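Local coordinates for protein acyl-CoA dehydrogenase (Mycobacterium thermoresistibile, PDB 3NF4) that binds flavin adenine dinucleotide and, as a member of the acyl-CoA dehydrogenase family, probably catalyses alpha,beta-dehydrogenation of acyl-CoA thioesters, at residues V11-P16 / E22-T27; P37-H42 / V357-R362; G51-L56 / G60-P65; R304-D309 / A324-L329. All coordinates share one frame; numbering follows the deposited sequence.

Contact 1 (V11-P16 / E22-T27)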
# COMPACT_ATOMS: atom_id res chain seq x y z
N VAL A 11 -4.83 26.48 -8.73
CA VAL A 11 -3.80 25.63 -9.35
C VAL A 11 -2.95 26.39 -10.40
O VAL A 11 -3.48 27.00 -11.34
CB VAL A 11 -4.44 24.35 -9.98
CG1 VAL A 11 -3.40 23.47 -10.63
CG2 VAL A 11 -5.20 23.55 -8.93
N ASP A 12 -1.63 26.34 -10.22
CA ASP A 12 -0.67 26.94 -11.17
C ASP A 12 -0.52 26.02 -12.39
O ASP A 12 0.13 24.97 -12.32
CB ASP A 12 0.68 27.16 -10.46
CG ASP A 12 1.67 27.98 -11.28
OD1 ASP A 12 1.31 28.50 -12.36
OD2 ASP A 12 2.84 28.12 -10.84
N ARG A 13 -1.11 26.42 -13.52
CA ARG A 13 -1.23 25.53 -14.68
C ARG A 13 -0.20 25.76 -15.80
O ARG A 13 0.13 26.89 -16.14
CB ARG A 13 -2.66 25.59 -15.25
CG ARG A 13 -3.74 25.07 -14.29
CD ARG A 13 -5.04 24.69 -14.99
NE ARG A 13 -6.06 24.25 -14.02
CZ ARG A 13 -6.17 23.01 -13.55
NH1 ARG A 13 -5.35 22.03 -13.97
NH2 ARG A 13 -7.12 22.72 -12.66
N LEU A 14 0.27 24.68 -16.41
CA LEU A 14 1.08 24.79 -17.63
C LEU A 14 0.18 24.77 -18.88
O LEU A 14 -0.46 23.75 -19.19
CB LEU A 14 2.11 23.67 -17.69
CG LEU A 14 3.38 23.73 -16.85
CD1 LEU A 14 3.95 22.31 -16.66
CD2 LEU A 14 4.42 24.60 -17.49
N LEU A 15 0.15 25.89 -19.60
CA LEU A 15 -0.76 26.11 -20.73
C LEU A 15 -0.01 26.64 -21.96
O LEU A 15 0.94 27.40 -21.80
CB LEU A 15 -1.88 27.09 -20.32
CG LEU A 15 -2.87 26.63 -19.23
CD1 LEU A 15 -3.58 27.80 -18.59
CD2 LEU A 15 -3.88 25.58 -19.73
N PRO A 16 -0.44 26.25 -23.18
CA PRO A 16 0.30 26.56 -24.43
C PRO A 16 0.23 28.01 -24.95
O PRO A 16 0.95 28.35 -25.89
CB PRO A 16 -0.32 25.61 -25.47
CG PRO A 16 -1.34 24.76 -24.70
CD PRO A 16 -1.68 25.51 -23.46
N GLU A 22 -6.81 32.57 -20.46
CA GLU A 22 -8.06 33.31 -20.33
C GLU A 22 -9.29 32.38 -20.37
O GLU A 22 -10.31 32.66 -19.73
CB GLU A 22 -8.17 34.42 -21.40
N LEU A 23 -9.20 31.28 -21.12
CA LEU A 23 -10.29 30.30 -21.19
C LEU A 23 -10.45 29.58 -19.85
O LEU A 23 -11.56 29.29 -19.40
CB LEU A 23 -10.06 29.30 -22.33
CG LEU A 23 -11.01 28.09 -22.43
CD1 LEU A 23 -12.45 28.55 -22.77
CD2 LEU A 23 -10.52 27.06 -23.41
N ILE A 24 -9.32 29.32 -19.19
CA ILE A 24 -9.36 28.77 -17.85
C ILE A 24 -10.02 29.78 -16.92
O ILE A 24 -10.89 29.42 -16.11
CB ILE A 24 -7.96 28.36 -17.37
CG1 ILE A 24 -7.44 27.16 -18.19
CG2 ILE A 24 -7.94 28.10 -15.85
CD1 ILE A 24 -8.17 25.82 -17.93
N GLU A 25 -9.64 31.05 -17.08
CA GLU A 25 -10.18 32.13 -16.28
C GLU A 25 -11.68 32.25 -16.48
O GLU A 25 -12.41 32.46 -15.51
CB GLU A 25 -9.49 33.44 -16.63
CG GLU A 25 -9.39 34.41 -15.45
CD GLU A 25 -8.76 33.76 -14.21
OE1 GLU A 25 -7.58 33.34 -14.26
OE2 GLU A 25 -9.47 33.69 -13.17
N LEU A 26 -12.14 32.13 -17.71
CA LEU A 26 -13.58 32.15 -17.96
C LEU A 26 -14.32 30.99 -17.24
O LEU A 26 -15.41 31.19 -16.67
CB LEU A 26 -13.88 32.17 -19.47
CG LEU A 26 -15.33 32.07 -19.95
CD1 LEU A 26 -16.14 33.31 -19.58
CD2 LEU A 26 -15.38 31.84 -21.47
N THR A 27 -13.71 29.80 -17.24
CA THR A 27 -14.27 28.60 -16.59
C THR A 27 -14.43 28.75 -15.08
O THR A 27 -15.44 28.35 -14.53
CB THR A 27 -13.44 27.31 -16.90
OG1 THR A 27 -13.28 27.17 -18.31
CG2 THR A 27 -14.13 26.07 -16.34

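Contact 2 (P37-H42 / V357-R362)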
# COMPACT_ATOMS: atom_id res chain seq x y z
N PRO A 37 -22.89 27.76 -5.86
CA PRO A 37 -23.85 28.20 -4.84
C PRO A 37 -25.07 27.29 -4.65
O PRO A 37 -25.77 27.43 -3.65
CB PRO A 37 -24.34 29.57 -5.36
CG PRO A 37 -23.45 29.93 -6.52
CD PRO A 37 -22.94 28.61 -7.06
N ILE A 38 -25.33 26.39 -5.61
CA ILE A 38 -26.49 25.47 -5.60
C ILE A 38 -26.15 23.97 -5.44
O ILE A 38 -27.05 23.15 -5.26
CB ILE A 38 -27.35 25.64 -6.89
CG1 ILE A 38 -26.50 25.42 -8.16
CG2 ILE A 38 -28.09 27.00 -6.91
CD1 ILE A 38 -27.29 25.41 -9.47
N VAL A 39 -24.86 23.61 -5.50
CA VAL A 39 -24.47 22.19 -5.55
C VAL A 39 -24.85 21.35 -4.31
O VAL A 39 -25.34 20.21 -4.47
CB VAL A 39 -22.98 21.99 -5.97
CG1 VAL A 39 -22.00 22.69 -5.01
CG2 VAL A 39 -22.64 20.49 -6.09
N ASP A 40 -24.63 21.89 -3.11
CA ASP A 40 -24.92 21.17 -1.87
C ASP A 40 -26.41 20.83 -1.73
O ASP A 40 -26.77 19.75 -1.27
CB ASP A 40 -24.46 21.96 -0.64
CG ASP A 40 -22.92 22.09 -0.54
OD1 ASP A 40 -22.15 21.34 -1.20
OD2 ASP A 40 -22.45 22.97 0.23
N ARG A 41 -27.26 21.74 -2.17
CA ARG A 41 -28.70 21.55 -2.02
C ARG A 41 -29.28 20.55 -3.04
O ARG A 41 -30.16 19.78 -2.71
CB ARG A 41 -29.44 22.90 -2.08
CG ARG A 41 -30.95 22.82 -2.00
CD ARG A 41 -31.43 22.12 -0.70
NE ARG A 41 -31.84 23.07 0.33
CZ ARG A 41 -33.11 23.29 0.68
NH1 ARG A 41 -34.11 22.63 0.10
NH2 ARG A 41 -33.37 24.19 1.63
N HIS A 42 -28.79 20.59 -4.26
CA HIS A 42 -29.24 19.67 -5.28
C HIS A 42 -28.73 18.24 -5.07
O HIS A 42 -29.42 17.29 -5.41
CB HIS A 42 -28.82 20.14 -6.65
CG HIS A 42 -29.74 21.15 -7.27
ND1 HIS A 42 -31.03 20.84 -7.64
CD2 HIS A 42 -29.55 22.45 -7.59
CE1 HIS A 42 -31.60 21.92 -8.15
NE2 HIS A 42 -30.72 22.91 -8.13
N VAL A 357 -16.55 17.16 2.72
CA VAL A 357 -15.61 16.03 2.54
C VAL A 357 -16.27 14.62 2.59
O VAL A 357 -15.80 13.69 1.92
CB VAL A 357 -14.36 16.14 3.45
CG1 VAL A 357 -13.54 17.34 3.04
CG2 VAL A 357 -14.75 16.26 4.94
N GLU A 358 -17.37 14.47 3.35
CA GLU A 358 -18.06 13.17 3.40
C GLU A 358 -18.75 12.88 2.07
O GLU A 358 -18.79 11.72 1.64
CB GLU A 358 -19.02 13.07 4.59
CG GLU A 358 -20.29 13.96 4.47
CD GLU A 358 -21.40 13.33 3.60
OE1 GLU A 358 -22.25 14.10 3.06
OE2 GLU A 358 -21.39 12.08 3.46
N ARG A 359 -19.26 13.92 1.41
CA ARG A 359 -19.79 13.75 0.05
C ARG A 359 -18.69 13.38 -0.97
O ARG A 359 -18.90 12.50 -1.84
CB ARG A 359 -20.55 15.02 -0.39
CG ARG A 359 -21.00 15.00 -1.86
CD ARG A 359 -22.10 16.08 -2.22
NE ARG A 359 -21.65 17.48 -2.03
CZ ARG A 359 -20.97 18.20 -2.92
NH1 ARG A 359 -20.61 17.71 -4.11
NH2 ARG A 359 -20.64 19.46 -2.63
N TYR A 360 -17.53 14.04 -0.88
CA TYR A 360 -16.43 13.81 -1.85
C TYR A 360 -15.96 12.35 -1.81
O TYR A 360 -15.75 11.74 -2.85
CB TYR A 360 -15.24 14.79 -1.66
CG TYR A 360 -15.54 16.28 -1.99
CD1 TYR A 360 -16.57 16.64 -2.87
CD2 TYR A 360 -14.78 17.31 -1.44
CE1 TYR A 360 -16.85 17.98 -3.17
CE2 TYR A 360 -15.04 18.62 -1.72
CZ TYR A 360 -16.07 18.95 -2.59
OH TYR A 360 -16.30 20.28 -2.88
N MET A 361 -15.83 11.80 -0.60
CA MET A 361 -15.56 10.38 -0.38
C MET A 361 -16.57 9.40 -1.01
O MET A 361 -16.18 8.37 -1.53
CB MET A 361 -15.40 10.08 1.12
CG MET A 361 -14.86 8.71 1.38
SD MET A 361 -14.53 8.38 3.13
CE MET A 361 -14.43 6.59 3.11
N ARG A 362 -17.85 9.72 -0.94
CA ARG A 362 -18.90 8.91 -1.57
C ARG A 362 -18.85 9.03 -3.12
O ARG A 362 -19.07 8.04 -3.83
CB ARG A 362 -20.31 9.29 -1.03
CG ARG A 362 -20.52 9.00 0.48
CD ARG A 362 -21.97 9.28 0.93
NE ARG A 362 -22.26 10.71 1.16
CZ ARG A 362 -23.04 11.47 0.39
NH1 ARG A 362 -23.62 11.00 -0.70
NH2 ARG A 362 -23.23 12.76 0.71

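Contact 3 (G51-L56 / G60-P65)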
# COMPACT_ATOMS: atom_id res chain seq x y z
N GLY A 51 -31.47 24.66 -16.22
CA GLY A 51 -30.85 25.89 -16.69
C GLY A 51 -29.33 25.88 -16.76
O GLY A 51 -28.73 26.68 -17.49
N VAL A 52 -28.72 24.97 -16.00
CA VAL A 52 -27.28 24.87 -15.85
C VAL A 52 -26.53 24.48 -17.15
O VAL A 52 -25.58 25.14 -17.53
CB VAL A 52 -26.92 23.94 -14.66
CG1 VAL A 52 -25.46 23.52 -14.70
CG2 VAL A 52 -27.24 24.63 -13.35
N PHE A 53 -26.95 23.42 -17.82
CA PHE A 53 -26.30 23.00 -19.08
C PHE A 53 -26.51 23.99 -20.23
O PHE A 53 -25.69 24.05 -21.15
CB PHE A 53 -26.73 21.58 -19.49
CG PHE A 53 -26.18 20.48 -18.59
CD1 PHE A 53 -24.89 20.01 -18.75
CD2 PHE A 53 -26.98 19.93 -17.59
CE1 PHE A 53 -24.39 19.02 -17.94
CE2 PHE A 53 -26.48 18.94 -16.75
CZ PHE A 53 -25.19 18.48 -16.93
N GLU A 54 -27.62 24.74 -20.18
CA GLU A 54 -27.93 25.80 -21.13
C GLU A 54 -26.91 26.96 -21.00
O GLU A 54 -26.45 27.49 -22.01
CB GLU A 54 -29.38 26.28 -20.96
N GLN A 55 -26.56 27.31 -19.76
CA GLN A 55 -25.57 28.36 -19.46
C GLN A 55 -24.11 28.02 -19.81
O GLN A 55 -23.35 28.93 -20.17
CB GLN A 55 -25.66 28.79 -17.99
CG GLN A 55 -26.90 29.61 -17.63
CD GLN A 55 -26.80 30.26 -16.26
OE1 GLN A 55 -26.08 31.24 -16.07
NE2 GLN A 55 -27.53 29.71 -15.30
N LEU A 56 -23.71 26.75 -19.64
CA LEU A 56 -22.35 26.32 -19.98
C LEU A 56 -22.17 26.24 -21.50
O LEU A 56 -21.12 26.62 -22.06
CB LEU A 56 -22.03 24.95 -19.36
CG LEU A 56 -21.93 24.76 -17.84
CD1 LEU A 56 -21.91 23.29 -17.51
CD2 LEU A 56 -20.71 25.46 -17.24
N GLY A 60 -19.58 28.19 -24.64
CA GLY A 60 -18.69 27.36 -25.46
C GLY A 60 -18.15 26.10 -24.79
O GLY A 60 -17.47 25.30 -25.43
N LEU A 61 -18.49 25.89 -23.51
CA LEU A 61 -17.88 24.83 -22.68
C LEU A 61 -18.31 23.37 -22.95
O LEU A 61 -17.67 22.42 -22.45
CB LEU A 61 -18.00 25.18 -21.19
CG LEU A 61 -17.37 26.52 -20.79
CD1 LEU A 61 -17.83 26.98 -19.41
CD2 LEU A 61 -15.86 26.48 -20.86
N LEU A 62 -19.34 23.19 -23.76
CA LEU A 62 -19.82 21.85 -24.09
C LEU A 62 -19.35 21.32 -25.44
O LEU A 62 -19.83 20.29 -25.91
CB LEU A 62 -21.35 21.80 -24.06
CG LEU A 62 -22.11 21.94 -22.74
CD1 LEU A 62 -23.62 21.92 -23.02
CD2 LEU A 62 -21.75 20.83 -21.78
N SER A 63 -18.41 22.00 -26.08
CA SER A 63 -17.94 21.54 -27.40
C SER A 63 -16.50 21.93 -27.70
O SER A 63 -16.10 22.00 -28.86
CB SER A 63 -18.88 22.02 -28.51
OG SER A 63 -19.44 23.28 -28.19
N LEU A 64 -15.73 22.16 -26.64
CA LEU A 64 -14.37 22.63 -26.76
C LEU A 64 -13.47 21.85 -27.73
O LEU A 64 -12.83 22.46 -28.58
CB LEU A 64 -13.72 22.76 -25.39
CG LEU A 64 -14.24 23.93 -24.56
CD1 LEU A 64 -13.57 23.96 -23.21
CD2 LEU A 64 -14.05 25.30 -25.30
N PRO A 65 -13.42 20.50 -27.60
CA PRO A 65 -12.37 19.79 -28.36
C PRO A 65 -12.63 19.57 -29.85
O PRO A 65 -11.70 19.26 -30.58
CB PRO A 65 -12.26 18.43 -27.63
CG PRO A 65 -13.60 18.21 -27.03
CD PRO A 65 -14.19 19.58 -26.74

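Contact 4 (R304-D309 / A324-L329)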
# COMPACT_ATOMS: atom_id res chain seq x y z
N ARG A 304 -2.36 14.64 -12.05
CA ARG A 304 -2.46 15.71 -13.06
C ARG A 304 -1.39 15.55 -14.16
O ARG A 304 -1.72 15.58 -15.36
CB ARG A 304 -2.33 17.10 -12.41
CG ARG A 304 -2.46 18.29 -13.40
CD ARG A 304 -2.63 19.70 -12.74
NE ARG A 304 -3.74 19.76 -11.79
CZ ARG A 304 -3.61 19.79 -10.47
NH1 ARG A 304 -2.40 19.79 -9.92
NH2 ARG A 304 -4.69 19.85 -9.69
N ALA A 305 -0.12 15.37 -13.77
CA ALA A 305 0.97 15.19 -14.75
C ALA A 305 0.82 13.96 -15.66
O ALA A 305 1.16 14.00 -16.84
CB ALA A 305 2.34 15.15 -14.04
N THR A 306 0.32 12.87 -15.10
CA THR A 306 0.04 11.65 -15.86
C THR A 306 -1.06 11.84 -16.94
O THR A 306 -0.86 11.43 -18.09
CB THR A 306 -0.25 10.44 -14.91
OG1 THR A 306 0.82 10.34 -13.95
CG2 THR A 306 -0.28 9.19 -15.70
N TYR A 307 -2.17 12.50 -16.62
CA TYR A 307 -3.20 12.67 -17.67
C TYR A 307 -2.75 13.63 -18.79
O TYR A 307 -3.10 13.44 -19.97
CB TYR A 307 -4.65 12.93 -17.15
CG TYR A 307 -5.03 14.34 -16.71
CD1 TYR A 307 -5.24 15.35 -17.66
CD2 TYR A 307 -5.23 14.65 -15.37
CE1 TYR A 307 -5.57 16.64 -17.29
CE2 TYR A 307 -5.60 15.96 -14.97
CZ TYR A 307 -5.76 16.96 -15.95
OH TYR A 307 -6.10 18.27 -15.64
N LEU A 308 -1.93 14.61 -18.43
CA LEU A 308 -1.41 15.58 -19.38
C LEU A 308 -0.37 15.01 -20.32
O LEU A 308 -0.34 15.38 -21.49
CB LEU A 308 -0.86 16.81 -18.66
CG LEU A 308 -1.86 17.69 -17.92
CD1 LEU A 308 -1.04 18.72 -17.16
CD2 LEU A 308 -2.84 18.33 -18.90
N ASP A 309 0.48 14.11 -19.80
CA ASP A 309 1.45 13.41 -20.64
C ASP A 309 0.72 12.63 -21.76
O ASP A 309 1.12 12.71 -22.93
CB ASP A 309 2.33 12.48 -19.79
CG ASP A 309 3.41 11.77 -20.61
OD1 ASP A 309 3.06 10.90 -21.46
OD2 ASP A 309 4.62 12.06 -20.39
N ALA A 324 -3.21 6.18 -21.59
CA ALA A 324 -4.57 6.53 -21.18
C ALA A 324 -5.17 5.57 -20.14
O ALA A 324 -5.91 6.03 -19.28
CB ALA A 324 -5.53 6.68 -22.42
N SER A 325 -4.87 4.27 -20.23
CA SER A 325 -5.24 3.31 -19.18
C SER A 325 -4.54 3.59 -17.84
O SER A 325 -5.15 3.53 -16.76
CB SER A 325 -4.95 1.86 -19.61
OG SER A 325 -5.98 1.44 -20.48
N ILE A 326 -3.25 3.89 -17.95
CA ILE A 326 -2.42 4.23 -16.80
C ILE A 326 -2.97 5.51 -16.15
O ILE A 326 -3.19 5.55 -14.93
CB ILE A 326 -0.93 4.34 -17.24
CG1 ILE A 326 -0.37 2.94 -17.52
CG2 ILE A 326 -0.08 5.08 -16.24
CD1 ILE A 326 1.06 2.96 -18.12
N ALA A 327 -3.24 6.54 -16.94
CA ALA A 327 -3.82 7.78 -16.38
C ALA A 327 -5.13 7.58 -15.58
O ALA A 327 -5.30 8.11 -14.49
CB ALA A 327 -4.00 8.85 -17.48
N LYS A 328 -6.07 6.79 -16.12
CA LYS A 328 -7.37 6.55 -15.48
C LYS A 328 -7.23 5.76 -14.17
O LYS A 328 -7.78 6.15 -13.15
CB LYS A 328 -8.33 5.88 -16.49
CG LYS A 328 -9.78 5.81 -16.05
CD LYS A 328 -10.06 4.54 -15.23
CE LYS A 328 -11.54 4.48 -14.86
NZ LYS A 328 -11.79 3.59 -13.71
N LEU A 329 -6.48 4.66 -14.20
CA LEU A 329 -6.14 3.87 -13.00
C LEU A 329 -5.50 4.72 -11.90
O LEU A 329 -5.95 4.70 -10.74
CB LEU A 329 -5.19 2.73 -13.35
CG LEU A 329 -4.61 1.95 -12.15
CD1 LEU A 329 -5.65 1.02 -11.58
CD2 LEU A 329 -3.41 1.15 -12.56

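Contact 1 (V11-P16 / E22-T27)
Ile-24 has the largest buried surface here, about half of the total. It lies on helix 22-27 and meets Leu-15 and Arg-13 of the extended segment 11-16. Its CG1 is the atom that touches Leu-15. Leu-15 reaches it with both methyls. The nearer is CD1, 3.9 Å from Ile-24 CG1; CD2 of Leu-15 stands 4.2 Å from the same carbon. The fork of the leucine thus closes on the longer branch of the isoleucine, and the two side chains run at a slant to each other. In Ile-24, CG1 lies beside the backbone N and anti to the carbonyl carbon (chi1 -68°), which turns the longer branch to the leucine.

Arg-13 adds a looser apolar touch through its chain. Its CD is 4.4 Å from Ile-24 CD1. The guanidinium lies beyond this point, and Val-11 CG1 packs 4.0 Å above its plane, over the centre. The charged end of Arg-13 is held by helix 77-88. NE forms a salt bridge with Glu-86, and NH1 forms one with Glu-85 and a hydrogen bond with Gln-82. These acids probably offset the nearness of Arg-304.

Within helix 18-35, Thr-27 OG1 bonds back to Leu-23 O at 2.9 Å.

The contact folds the N-terminal arm back on helix 18-35, the first helix of the chain. Arg-318 of a second subunit forms a salt bridge with Asp-12 of the arm. Helix 77-88 packs against both arm and helix, touching Pro-16, Leu-23 and Thr-27.

Contact 2 (P37-H42 / V357-R362)
The polar link between these segments is a salt bridge between Asp-40 and Arg-359. Arg-359 NH2 donates to Asp-40 OD1 over 2.8 Å. The bond is bent, with an N-H...O angle of 134°. NH2 meets OD1 nearly end-on to its C-O bond, while the oxygen sits at the edge of the guanidinium and 28° out of its plane. One N-H serves one oxygen, and the carboxylate and guanidinium planes are 59° apart, so this is not a flat two-pronged bridge. Arg-359 leaves its helix with CG anti to the backbone N, then bends at chi3 to bring NH2 to the acid. Asp-40 OD1 also takes a salt bridge from Arg-356, and Arg-359 NH1 has one with Glu-363.

The bridge joins helix 39-45 of the N-terminal domain to helix 357-367 of the C-terminal domain. In the acyl-CoA dehydrogenase fold both of these domains are helical, with a beta domain between them in sequence. The side chain of Arg-359 lies about 14 Å from the bound FAD.

The van der Waals part is small. Val-39 CG2 approaches the guanidinium obliquely, 4.0 Å from Arg-359 NH1. The Val-39 side chain also packs on Trp-91 and Arg-356.

Within helix 357-362, Arg-362 grips Glu-358 side-on. NE bonds to Glu-358 OE2 at 2.8 Å and NH2 to Glu-358 OE1 at 2.9 Å. Both oxygens lie almost in the guanidinium plane, and each is met on its syn side, somewhat out of the carboxylate plane. Arg-362 NH1 donates to Met-210 O, and Tyr-351 of a third subunit bonds through OH to Arg-362 O.

Contact 3 (G51-L56 / G60-P65)
Leu-56 O receives the N-H of Leu-61 at 3.1 Å, where helix 52-57 ends and the chain turns away. The N-H...O angle is 148°, and the donor is tilted 30° from the carbonyl plane. Gly-60 is the first residue to leave helical angles. With its positive phi (95°) and the bonds back into the last helical turn, among them Leu-61 N to Leu-56 O, this end is a Schellman motif. The backbone angles are ones that suit glycine. Gly-60 also opens a type I turn that runs to Ser-63. Leu-56 and Leu-61 are brought close, with CA atoms 5.4 Å apart.

Three leucines and one phenylalanine fill the bend. Leu-56 CD2 meets Leu-61 CD1 at 3.9 Å, with the two side chains at about a right angle. The base of Leu-61 also lies on the helix end, its CB 3.5 Å from Leu-56 O. Leu-62 packs on the preceding helical turn. Its CD1 is 3.5 Å from Phe-53 O, about one turn before Leu-56. Its CD2 stands near the plane of the Phe-53 ring, at its edge, 4.4 Å from Phe-53 CD1.

Other helices surround the bend. Leu-56 packs on Ile-30 and Leu-61 on Thr-27, both of helix 18-35. Leu-62 packs on Val-98 of helix 92-104. Phe-53 makes an edge-to-face pair with His-169.

The chemistry is that of a helix end in an apolar setting. The Leu-61 N-H gives the Leu-56 carbonyl a hydrogen-bond partner at the helix end. The leucines then bury the turn within the N-terminal domain.

Contact 4 (R304-D309 / A324-L329)
Ala-327 sits at the tight centre of this contact, against Thr-306 and Tyr-307. Its CB is 3.9 Å from Tyr-307 CA and 4.1 Å from Tyr-307 CB, so a methyl rests directly on the opposing backbone. Thr-306 CG2 lies 3.9 Å from Ala-327 CA. With OG1 beside the backbone N (chi1 -52°) and CG2 anti to it, the threonine gives its methyl to the neighbouring helix. OG1 bonds instead to Thr-302 O in its own helix. The small alanine lets the backbones come close, with CA of Tyr-307 5.1 Å from CA of Ala-327.

The two helices run antiparallel, with segment axes 8.7 Å apart at closest and 157° between their directions. They are successive helices, 289-315 and 321-346, of the helical C-terminal domain of the acyl-CoA dehydrogenase fold.

Away from this point the packing loosens. Ile-326 touches only at Thr-306, CG2 to CG2 at 4.2 Å, and the rest of its side chain turns from helix 304-309. The Tyr-307 ring also turns off, with Arg-304 O over one face near the rim. Its OH bonds to Glu-85. The looser parts are also buried: Ala-301 of a second subunit packs on Ile-326, and helices 77-88 and 247-274 cover the Tyr-307 ring.

From the N terminus, contact 1 closes first, a short loop that folds the arm onto helix 18-35. Contact 2 then opens at helix 39-45 and shuts only at 357-362, spanning most of the chain and tying the N-terminal helical domain to the C-terminal one. Contacts 3 and 4 both lie within that loop, one after the other: 51-56 with 60-65 in the N-terminal domain, and 304-309 with 324-329 in the C-terminal domain. None of the loops cross. Thr-27 touches Leu-61, linking contacts 1 and 3, and Ile-38 touches Val-52, linking contacts 2 and 3. Val-11 packs on Arg-304 between contacts 1 and 4, which both meet the second subunit.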